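Local atomic coordinates of centrosomal protein of 104 kDa (Homo sapiens, PDB entry 5LPI), a protein that is required for ciliogenesis and for structural integrity at the ciliary tip, and carries an array of zinc fingers, the part in this structure. Residues A[64-76]-A[80-94]. Residues are numbered along the deposited sequence; the frame is centred on the assembly and turned at random.
Sequences KKDGFGKCYRCSE and KEELPRHIKHKDCNP. With ZN (zinc ion), chain E.
Cys71 and Cys74 meet His86 and Cys92 around a zinc ion, the tight part of this contact. NE2 of His86 binds zinc at 2.0 Å, while the SG of Cys71 lies at the edge of the imidazole, 3.6 Å from CD2. Cys71 SG also accepts the backbone N-H of Cys74 (3.5 Å, 164°) and, more weakly, that of Arg73. Next along the helix from the zinc site, Leu83 sends CG anti to its backbone N (chi1 -172°), which lays CD1 against Cys71, 3.9 Å from CA, and CD2 over Gly69. With an alanine here instead of Leu83, both methyls would go, which would probably leave a gap between helix 83-89 and Gly69 and Cys71. Strands 68-70 and 77-79 form a beta-hairpin followed by helix 83-89, a zinc finger with three cysteines and one histidine, one of four in the array. Toward solvent, exposed Arg73 donates NE and NH2 to Cys92 O, each at 3.0 Å, NH2 nearly along the C=O axis and NE from above the carbonyl plane. Pro94 CG covers one guanidinium face and Lys90 O, not hydrogen-bonded, the other. Unlike the buried Cys71 and Cys74, Lys80 is exposed; its extended chain follows backbone 66-68, with N bonded to Gly67 O (2.9 Å) and NZ to Asp66 O (3.2 Å).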
ATOM      1  N   LYS A  64      13.888  -3.450  -8.246  1.00 29.61           N
ATOM      2  CA  LYS A  64      13.816  -4.855  -8.634  1.00 24.39           C
ATOM      3  C   LYS A  64      12.656  -5.165  -9.588  1.00 26.38           C
ATOM      4  O   LYS A  64      12.326  -6.344  -9.774  1.00 30.31           O
ATOM      5  CB  LYS A  64      13.729  -5.743  -7.386  1.00 26.47           C
ATOM      6  CG  LYS A  64      14.816  -5.454  -6.304  1.00 22.90           C
ATOM      7  CD  LYS A  64      16.237  -5.563  -6.873  1.00 26.33           C
ATOM      8  CE  LYS A  64      17.276  -5.192  -5.807  1.00 29.45           C
ATOM      9  NZ  LYS A  64      18.676  -5.248  -6.349  1.00 28.56           N
ATOM     10  N   LYS A  65      12.052  -4.142 -10.214  1.00 27.01           N
ATOM     11  CA  LYS A  65      10.819  -4.346 -10.987  1.00 35.37           C
ATOM     12  C   LYS A  65      10.993  -5.332 -12.136  1.00 41.68           C
ATOM     13  O   LYS A  65      10.032  -6.021 -12.510  1.00 40.77           O
ATOM     14  CB  LYS A  65      10.307  -3.017 -11.537  1.00 35.08           C
ATOM     15  CG  LYS A  65      11.153  -2.450 -12.671  1.00 36.75           C
ATOM     16  CD  LYS A  65      10.745  -1.014 -12.974  1.00 36.81           C
ATOM     17  CE  LYS A  65      11.379  -0.517 -14.267  1.00 45.21           C
ATOM     18  NZ  LYS A  65      10.924   0.871 -14.545  1.00 54.29           N
ATOM     19  N   ASP A  66      12.191  -5.418 -12.722  1.00 36.38           N
ATOM     20  CA  ASP A  66      12.375  -6.357 -13.825  1.00 41.04           C
ATOM     21  C   ASP A  66      12.308  -7.809 -13.371  1.00 41.46           C
ATOM     22  O   ASP A  66      12.299  -8.701 -14.220  1.00 41.85           O
ATOM     23  CB  ASP A  66      13.710  -6.100 -14.542  1.00 47.28           C
ATOM     24  CG  ASP A  66      13.790  -4.708 -15.166  1.00 44.58           C
ATOM     25  OD1 ASP A  66      12.743  -4.137 -15.527  1.00 44.40           O
ATOM     26  OD2 ASP A  66      14.914  -4.185 -15.300  1.00 51.38           O
ATOM     27  N   GLY A  67      12.281  -8.070 -12.067  1.00 38.57           N
ATOM     28  CA  GLY A  67      12.086  -9.418 -11.579  1.00 35.94           C
ATOM     29  C   GLY A  67      10.642  -9.793 -11.301  1.00 30.23           C
ATOM     30  O   GLY A  67      10.395 -10.887 -10.784  1.00 39.09           O
ATOM     31  N   PHE A  68       9.684  -8.915 -11.607  1.00 33.25           N
ATOM     32  CA  PHE A  68       8.268  -9.176 -11.368  1.00 39.19           C
ATOM     33  C   PHE A  68       7.467  -9.116 -12.659  1.00 42.61           C
ATOM     34  O   PHE A  68       7.807  -8.377 -13.585  1.00 39.21           O
ATOM     35  CB  PHE A  68       7.664  -8.167 -10.384  1.00 32.15           C
ATOM     36  CG  PHE A  68       8.271  -8.234  -9.019  1.00 34.59           C
ATOM     37  CD1 PHE A  68       8.027  -9.315  -8.193  1.00 38.56           C
ATOM     38  CD2 PHE A  68       9.102  -7.222  -8.563  1.00 34.51           C
ATOM     39  CE1 PHE A  68       8.599  -9.386  -6.910  1.00 39.55           C
ATOM     40  CE2 PHE A  68       9.666  -7.280  -7.292  1.00 31.02           C
ATOM     41  CZ  PHE A  68       9.420  -8.373  -6.468  1.00 33.26           C
ATOM     42  N   GLY A  69       6.373  -9.881 -12.691  1.00 40.76           N
ATOM     43  CA  GLY A  69       5.369  -9.725 -13.718  1.00 37.59           C
ATOM     44  C   GLY A  69       3.988  -9.687 -13.090  1.00 44.84           C
ATOM     45  O   GLY A  69       3.786 -10.106 -11.949  1.00 47.38           O
ATOM     46  N   LYS A  70       3.030  -9.166 -13.859  1.00 37.66           N
ATOM     47  CA  LYS A  70       1.674  -8.959 -13.368  1.00 38.48           C
ATOM     48  C   LYS A  70       0.825 -10.176 -13.699  1.00 43.76           C
ATOM     49  O   LYS A  70       0.755 -10.589 -14.862  1.00 38.07           O
ATOM     50  CB  LYS A  70       1.055  -7.706 -13.984  1.00 41.75           C
ATOM     51  CG  LYS A  70      -0.390  -7.459 -13.567  1.00 41.69           C
ATOM     52  CD  LYS A  70      -0.861  -6.112 -14.080  1.00 54.17           C
ATOM     53  CE  LYS A  70      -2.228  -5.751 -13.533  1.00 65.84           C
ATOM     54  NZ  LYS A  70      -2.801  -4.573 -14.243  1.00 75.84           N
ATOM     55  N   CYS A  71       0.197 -10.761 -12.684  1.00 40.40           N
ATOM     56  CA  CYS A  71      -0.794 -11.788 -12.967  1.00 38.96           C
ATOM     57  C   CYS A  71      -2.069 -11.117 -13.444  1.00 45.22           C
ATOM     58  O   CYS A  71      -2.663 -10.311 -12.716  1.00 44.54           O
ATOM     59  CB  CYS A  71      -1.083 -12.651 -11.742  1.00 37.38           C
ATOM     60  SG  CYS A  71      -2.546 -13.717 -12.040  1.00 40.74           S
ATOM     61  N   TYR A  72      -2.490 -11.448 -14.666  1.00 53.84           N
ATOM     62  CA  TYR A  72      -3.697 -10.858 -15.214  1.00 60.36           C
ATOM     63  C   TYR A  72      -4.949 -11.311 -14.479  1.00 56.88           C
ATOM     64  O   TYR A  72      -5.999 -10.685 -14.647  1.00 62.24           O
ATOM     65  CB  TYR A  72      -3.791 -11.177 -16.708  1.00 79.55           C
ATOM     66  CG  TYR A  72      -2.645 -10.599 -17.523  1.00 96.26           C
ATOM     67  CD1 TYR A  72      -1.906  -9.513 -17.055  1.00 96.75           C
ATOM     68  CD2 TYR A  72      -2.299 -11.140 -18.759  1.00106.67           C
ATOM     69  CE1 TYR A  72      -0.860  -8.986 -17.792  1.00100.43           C
ATOM     70  CE2 TYR A  72      -1.257 -10.614 -19.508  1.00109.63           C
ATOM     71  CZ  TYR A  72      -0.540  -9.539 -19.018  1.00108.05           C
ATOM     72  OH  TYR A  72       0.499  -9.020 -19.760  1.00110.87           O
ATOM     73  N   ARG A  73      -4.866 -12.357 -13.652  1.00 52.72           N
ATOM     74  CA  ARG A  73      -6.028 -12.777 -12.870  1.00 51.23           C
ATOM     75  C   ARG A  73      -6.204 -11.904 -11.633  1.00 48.25           C
ATOM     76  O   ARG A  73      -7.256 -11.284 -11.444  1.00 45.82           O
ATOM     77  CB  ARG A  73      -5.903 -14.257 -12.483  1.00 46.32           C
ATOM     78  CG  ARG A  73      -7.113 -14.854 -11.754  1.00 44.50           C
ATOM     79  CD  ARG A  73      -6.872 -16.342 -11.468  1.00 48.04           C
ATOM     80  NE  ARG A  73      -7.508 -16.825 -10.237  1.00 46.99           N
ATOM     81  CZ  ARG A  73      -8.665 -17.480 -10.202  1.00 50.88           C
ATOM     82  NH1 ARG A  73      -9.317 -17.733 -11.329  1.00 54.62           N
ATOM     83  NH2 ARG A  73      -9.161 -17.901  -9.047  1.00 48.70           N
ATOM     84  N   CYS A  74      -5.182 -11.828 -10.781  1.00 42.76           N
ATOM     85  CA  CYS A  74      -5.307 -11.083  -9.537  1.00 41.03           C
ATOM     86  C   CYS A  74      -4.756  -9.664  -9.613  1.00 37.06           C
ATOM     87  O   CYS A  74      -4.947  -8.907  -8.660  1.00 45.68           O
ATOM     88  CB  CYS A  74      -4.612 -11.827  -8.390  1.00 35.68           C
ATOM     89  SG  CYS A  74      -2.857 -12.082  -8.650  1.00 36.18           S
ATOM     90  N   SER A  75      -4.080  -9.292 -10.701  1.00 44.32           N
ATOM     91  CA  SER A  75      -3.495  -7.968 -10.929  1.00 49.58           C
ATOM     92  C   SER A  75      -2.268  -7.703 -10.067  1.00 43.49           C
ATOM     93  O   SER A  75      -1.713  -6.598 -10.130  1.00 40.57           O
ATOM     94  CB  SER A  75      -4.496  -6.825 -10.699  1.00 58.57           C
ATOM     95  OG  SER A  75      -4.685  -6.590  -9.305  1.00 62.58           O
ATOM     96  N   GLU A  76      -1.817  -8.668  -9.274  1.00 35.07           N
ATOM     97  CA  GLU A  76      -0.682  -8.469  -8.390  1.00 35.53           C
ATOM     98  C   GLU A  76       0.635  -8.783  -9.103  1.00 35.33           C
ATOM     99  O   GLU A  76       0.673  -9.452 -10.141  1.00 36.79           O
ATOM    100  CB  GLU A  76      -0.828  -9.333  -7.135  1.00 31.81           C
ATOM    101  CG  GLU A  76      -2.062  -8.975  -6.298  1.00 36.44           C
ATOM    102  CD  GLU A  76      -2.189  -9.791  -5.020  1.00 41.21           C
ATOM    103  OE1 GLU A  76      -1.247 -10.548  -4.681  1.00 43.46           O
ATOM    104  OE2 GLU A  76      -3.242  -9.676  -4.352  1.00 39.80           O
ATOM    105  N   LYS A  80       8.915 -13.174 -11.637  1.00 44.81           N
ATOM    106  CA  LYS A  80       8.735 -13.555 -13.036  1.00 48.72           C
ATOM    107  C   LYS A  80       8.861 -15.062 -13.220  1.00 43.59           C
ATOM    108  O   LYS A  80       8.115 -15.659 -14.006  1.00 47.18           O
ATOM    109  CB  LYS A  80       9.735 -12.822 -13.930  1.00 52.62           C
ATOM    110  CG  LYS A  80       9.096 -11.771 -14.810  1.00 53.20           C
ATOM    111  CD  LYS A  80      10.137 -11.058 -15.661  1.00 54.95           C
ATOM    112  CE  LYS A  80       9.550  -9.798 -16.279  1.00 63.67           C
ATOM    113  NZ  LYS A  80      10.596  -8.936 -16.906  1.00 65.24           N
ATOM    114  N   GLU A  81       9.774 -15.699 -12.481  1.00 36.88           N
ATOM    115  CA  GLU A  81       9.983 -17.136 -12.654  1.00 48.68           C
ATOM    116  C   GLU A  81       8.798 -17.953 -12.151  1.00 52.22           C
ATOM    117  O   GLU A  81       8.525 -19.033 -12.689  1.00 55.19           O
ATOM    118  CB  GLU A  81      11.265 -17.595 -11.944  1.00 48.28           C
ATOM    119  CG  GLU A  81      11.304 -17.335 -10.440  1.00 46.75           C
ATOM    120  CD  GLU A  81      11.898 -15.979 -10.095  1.00 48.00           C
ATOM    121  OE1 GLU A  81      11.705 -15.029 -10.877  1.00 49.03           O
ATOM    122  OE2 GLU A  81      12.572 -15.865  -9.050  1.00 50.08           O
ATOM    123  N   GLU A  82       8.091 -17.469 -11.127  1.00 47.30           N
ATOM    124  CA  GLU A  82       6.972 -18.197 -10.540  1.00 43.68           C
ATOM    125  C   GLU A  82       5.648 -17.900 -11.227  1.00 43.99           C
ATOM    126  O   GLU A  82       4.659 -18.582 -10.942  1.00 50.12           O
ATOM    127  CB  GLU A  82       6.852 -17.875  -9.046  1.00 51.21           C
ATOM    128  CG  GLU A  82       8.109 -18.180  -8.237  1.00 62.37           C
ATOM    129  CD  GLU A  82       8.019 -17.695  -6.797  1.00 71.83           C
ATOM    130  OE1 GLU A  82       7.497 -16.584  -6.571  1.00 75.27           O
ATOM    131  OE2 GLU A  82       8.469 -18.422  -5.886  1.00 76.39           O
ATOM    132  N   LEU A  83       5.618 -16.920 -12.132  1.00 37.21           N
ATOM    133  CA  LEU A  83       4.354 -16.494 -12.727  1.00 40.66           C
ATOM    134  C   LEU A  83       3.676 -17.579 -13.560  1.00 45.56           C
ATOM    135  O   LEU A  83       2.443 -17.706 -13.457  1.00 42.64           O
ATOM    136  CB  LEU A  83       4.585 -15.218 -13.548  1.00 37.01           C
ATOM    137  CG  LEU A  83       3.370 -14.478 -14.113  1.00 50.79           C
ATOM    138  CD1 LEU A  83       2.295 -14.237 -13.046  1.00 45.35           C
ATOM    139  CD2 LEU A  83       3.800 -13.148 -14.734  1.00 52.56           C
ATOM    140  N   PRO A  84       4.373 -18.368 -14.395  1.00 45.70           N
ATOM    141  CA  PRO A  84       3.664 -19.467 -15.080  1.00 44.55           C
ATOM    142  C   PRO A  84       2.987 -20.441 -14.120  1.00 38.47           C
ATOM    143  O   PRO A  84       1.799 -20.743 -14.293  1.00 49.92           O
ATOM    144  CB  PRO A  84       4.779 -20.125 -15.913  1.00 48.53           C
ATOM    145  CG  PRO A  84       5.718 -18.991 -16.215  1.00 43.38           C
ATOM    146  CD  PRO A  84       5.742 -18.194 -14.934  1.00 42.84           C
ATOM    147  N   ARG A  85       3.706 -20.930 -13.104  1.00 38.64           N
ATOM    148  CA  ARG A  85       3.090 -21.785 -12.088  1.00 43.89           C
ATOM    149  C   ARG A  85       1.961 -21.058 -11.352  1.00 49.76           C
ATOM    150  O   ARG A  85       0.888 -21.634 -11.123  1.00 42.70           O
ATOM    151  CB  ARG A  85       4.160 -22.267 -11.108  1.00 44.72           C
ATOM    152  CG  ARG A  85       3.645 -22.985  -9.877  1.00 54.18           C
ATOM    153  CD  ARG A  85       4.797 -23.417  -8.954  1.00 60.76           C
ATOM    154  NE  ARG A  85       5.402 -24.680  -9.392  1.00 83.54           N
ATOM    155  CZ  ARG A  85       6.284 -25.388  -8.687  1.00 92.57           C
ATOM    156  NH1 ARG A  85       6.684 -24.965  -7.493  1.00 95.72           N
ATOM    157  NH2 ARG A  85       6.770 -26.526  -9.174  1.00 93.33           N
ATOM    158  N   HIS A  86       2.183 -19.794 -10.975  1.00 46.00           N
ATOM    159  CA  HIS A  86       1.113 -19.002 -10.365  1.00 48.03           C
ATOM    160  C   HIS A  86      -0.125 -18.998 -11.252  1.00 44.58           C
ATOM    161  O   HIS A  86      -1.241 -19.261 -10.791  1.00 47.86           O
ATOM    162  CB  HIS A  86       1.594 -17.566 -10.105  1.00 43.82           C
ATOM    163  CG  HIS A  86       0.541 -16.667  -9.512  1.00 33.53           C
ATOM    164  ND1 HIS A  86       0.506 -16.350  -8.170  1.00 33.06           N
ATOM    165  CD2 HIS A  86      -0.510 -16.021 -10.076  1.00 37.91           C
ATOM    166  CE1 HIS A  86      -0.520 -15.553  -7.934  1.00 38.81           C
ATOM    167  NE2 HIS A  86      -1.159 -15.344  -9.071  1.00 36.04           N
ATOM    168  N   ILE A  87       0.068 -18.728 -12.543  1.00 43.79           N
ATOM    169  CA  ILE A  87      -1.044 -18.673 -13.485  1.00 50.07           C
ATOM    170  C   ILE A  87      -1.688 -20.043 -13.639  1.00 50.60           C
ATOM    171  O   ILE A  87      -2.919 -20.165 -13.672  1.00 46.74           O
ATOM    172  CB  ILE A  87      -0.549 -18.112 -14.832  1.00 57.41           C
ATOM    173  CG1 ILE A  87      -0.346 -16.595 -14.726  1.00 59.19           C
ATOM    174  CG2 ILE A  87      -1.491 -18.470 -15.966  1.00 58.33           C
ATOM    175  CD1 ILE A  87       0.472 -16.019 -15.851  1.00 62.36           C
ATOM    176  N   LYS A  88      -0.869 -21.094 -13.715  1.00 53.96           N
ATOM    177  CA  LYS A  88      -1.401 -22.442 -13.879  1.00 56.91           C
ATOM    178  C   LYS A  88      -2.211 -22.876 -12.662  1.00 51.23           C
ATOM    179  O   LYS A  88      -3.277 -23.487 -12.806  1.00 54.96           O
ATOM    180  CB  LYS A  88      -0.261 -23.424 -14.153  1.00 64.58           C
ATOM    181  CG  LYS A  88       0.110 -23.557 -15.638  1.00 78.25           C
ATOM    182  CD  LYS A  88      -1.027 -24.184 -16.454  1.00 80.39           C
ATOM    183  CE  LYS A  88      -0.580 -24.609 -17.859  1.00 83.11           C
ATOM    184  NZ  LYS A  88      -0.783 -23.562 -18.906  1.00 84.66           N
ATOM    185  N   HIS A  89      -1.748 -22.537 -11.456  1.00 49.79           N
ATOM    186  CA  HIS A  89      -2.435 -22.988 -10.249  1.00 51.56           C
ATOM    187  C   HIS A  89      -3.784 -22.305 -10.033  1.00 52.01           C
ATOM    188  O   HIS A  89      -4.641 -22.875  -9.350  1.00 53.19           O
ATOM    189  CB  HIS A  89      -1.544 -22.785  -9.028  1.00 63.18           C
ATOM    190  CG  HIS A  89      -0.535 -23.873  -8.839  1.00 75.39           C
ATOM    191  ND1 HIS A  89      -0.070 -24.251  -7.599  1.00 79.27           N
ATOM    192  CD2 HIS A  89       0.094 -24.670  -9.734  1.00 78.06           C
ATOM    193  CE1 HIS A  89       0.804 -25.231  -7.737  1.00 78.33           C
ATOM    194  NE2 HIS A  89       0.923 -25.505  -9.023  1.00 77.82           N
ATOM    195  N   LYS A  90      -3.992 -21.114 -10.599  1.00 44.14           N
ATOM    196  CA  LYS A  90      -5.284 -20.415 -10.531  1.00 55.05           C
ATOM    197  C   LYS A  90      -5.832 -20.339  -9.105  1.00 51.28           C
ATOM    198  O   LYS A  90      -7.033 -20.492  -8.871  1.00 62.72           O
ATOM    199  CB  LYS A  90      -6.314 -21.070 -11.457  1.00 55.54           C
ATOM    200  CG  LYS A  90      -6.081 -20.836 -12.928  1.00 65.48           C
ATOM    201  CD  LYS A  90      -7.144 -21.537 -13.763  1.00 76.12           C
ATOM    202  CE  LYS A  90      -6.707 -21.678 -15.219  1.00 86.71           C
ATOM    203  NZ  LYS A  90      -7.718 -22.395 -16.057  1.00 90.05           N
ATOM    204  N   ASP A  91      -4.948 -20.118  -8.135  1.00 46.44           N
ATOM    205  CA  ASP A  91      -5.366 -20.063  -6.739  1.00 53.95           C
ATOM    206  C   ASP A  91      -5.490 -18.646  -6.197  1.00 50.27           C
ATOM    207  O   ASP A  91      -5.975 -18.476  -5.073  1.00 50.41           O
ATOM    208  CB  ASP A  91      -4.394 -20.853  -5.859  1.00 62.16           C
ATOM    209  CG  ASP A  91      -4.468 -22.341  -6.111  1.00 71.57           C
ATOM    210  OD1 ASP A  91      -5.575 -22.835  -6.422  1.00 74.53           O
ATOM    211  OD2 ASP A  91      -3.421 -23.013  -6.005  1.00 71.67           O
ATOM    212  N   CYS A  92      -5.070 -17.637  -6.959  1.00 42.24           N
ATOM    213  CA  CYS A  92      -5.129 -16.260  -6.487  1.00 39.23           C
ATOM    214  C   CYS A  92      -6.566 -15.738  -6.538  1.00 41.61           C
ATOM    215  O   CYS A  92      -7.425 -16.268  -7.255  1.00 41.18           O
ATOM    216  CB  CYS A  92      -4.212 -15.370  -7.330  1.00 38.72           C
ATOM    217  SG  CYS A  92      -4.601 -15.387  -9.099  1.00 37.38           S
ATOM    218  N   ASN A  93      -6.825 -14.691  -5.754  1.00 37.37           N
ATOM    219  CA  ASN A  93      -8.152 -14.090  -5.729  1.00 35.75           C
ATOM    220  C   ASN A  93      -8.320 -13.146  -6.917  1.00 37.74           C
ATOM    221  O   ASN A  93      -7.551 -12.183  -7.043  1.00 35.91           O
ATOM    222  CB  ASN A  93      -8.367 -13.335  -4.423  1.00 37.35           C
ATOM    223  CG  ASN A  93      -9.765 -12.702  -4.336  1.00 39.35           C
ATOM    224  OD1 ASN A  93     -10.694 -13.102  -5.053  1.00 40.31           O
ATOM    225  ND2 ASN A  93      -9.904 -11.699  -3.479  1.00 39.09           N
ATOM    226  N   PRO A  94      -9.303 -13.365  -7.789  1.00 44.50           N
ATOM    227  CA  PRO A  94      -9.423 -12.516  -8.984  1.00 46.09           C
ATOM    228  C   PRO A  94      -9.640 -11.051  -8.629  1.00 48.10           C
ATOM    229  O   PRO A  94     -10.235 -10.713  -7.603  1.00 48.35           O
ATOM    230  CB  PRO A  94     -10.636 -13.104  -9.714  1.00 49.39           C
ATOM    231  CG  PRO A  94     -10.691 -14.530  -9.244  1.00 47.08           C
ATOM    232  CD  PRO A  94     -10.266 -14.483  -7.810  1.00 44.92           C
TER
HETATM  233 ZN    ZN E 901      -2.752 -14.213  -9.701  1.00 41.13          ZN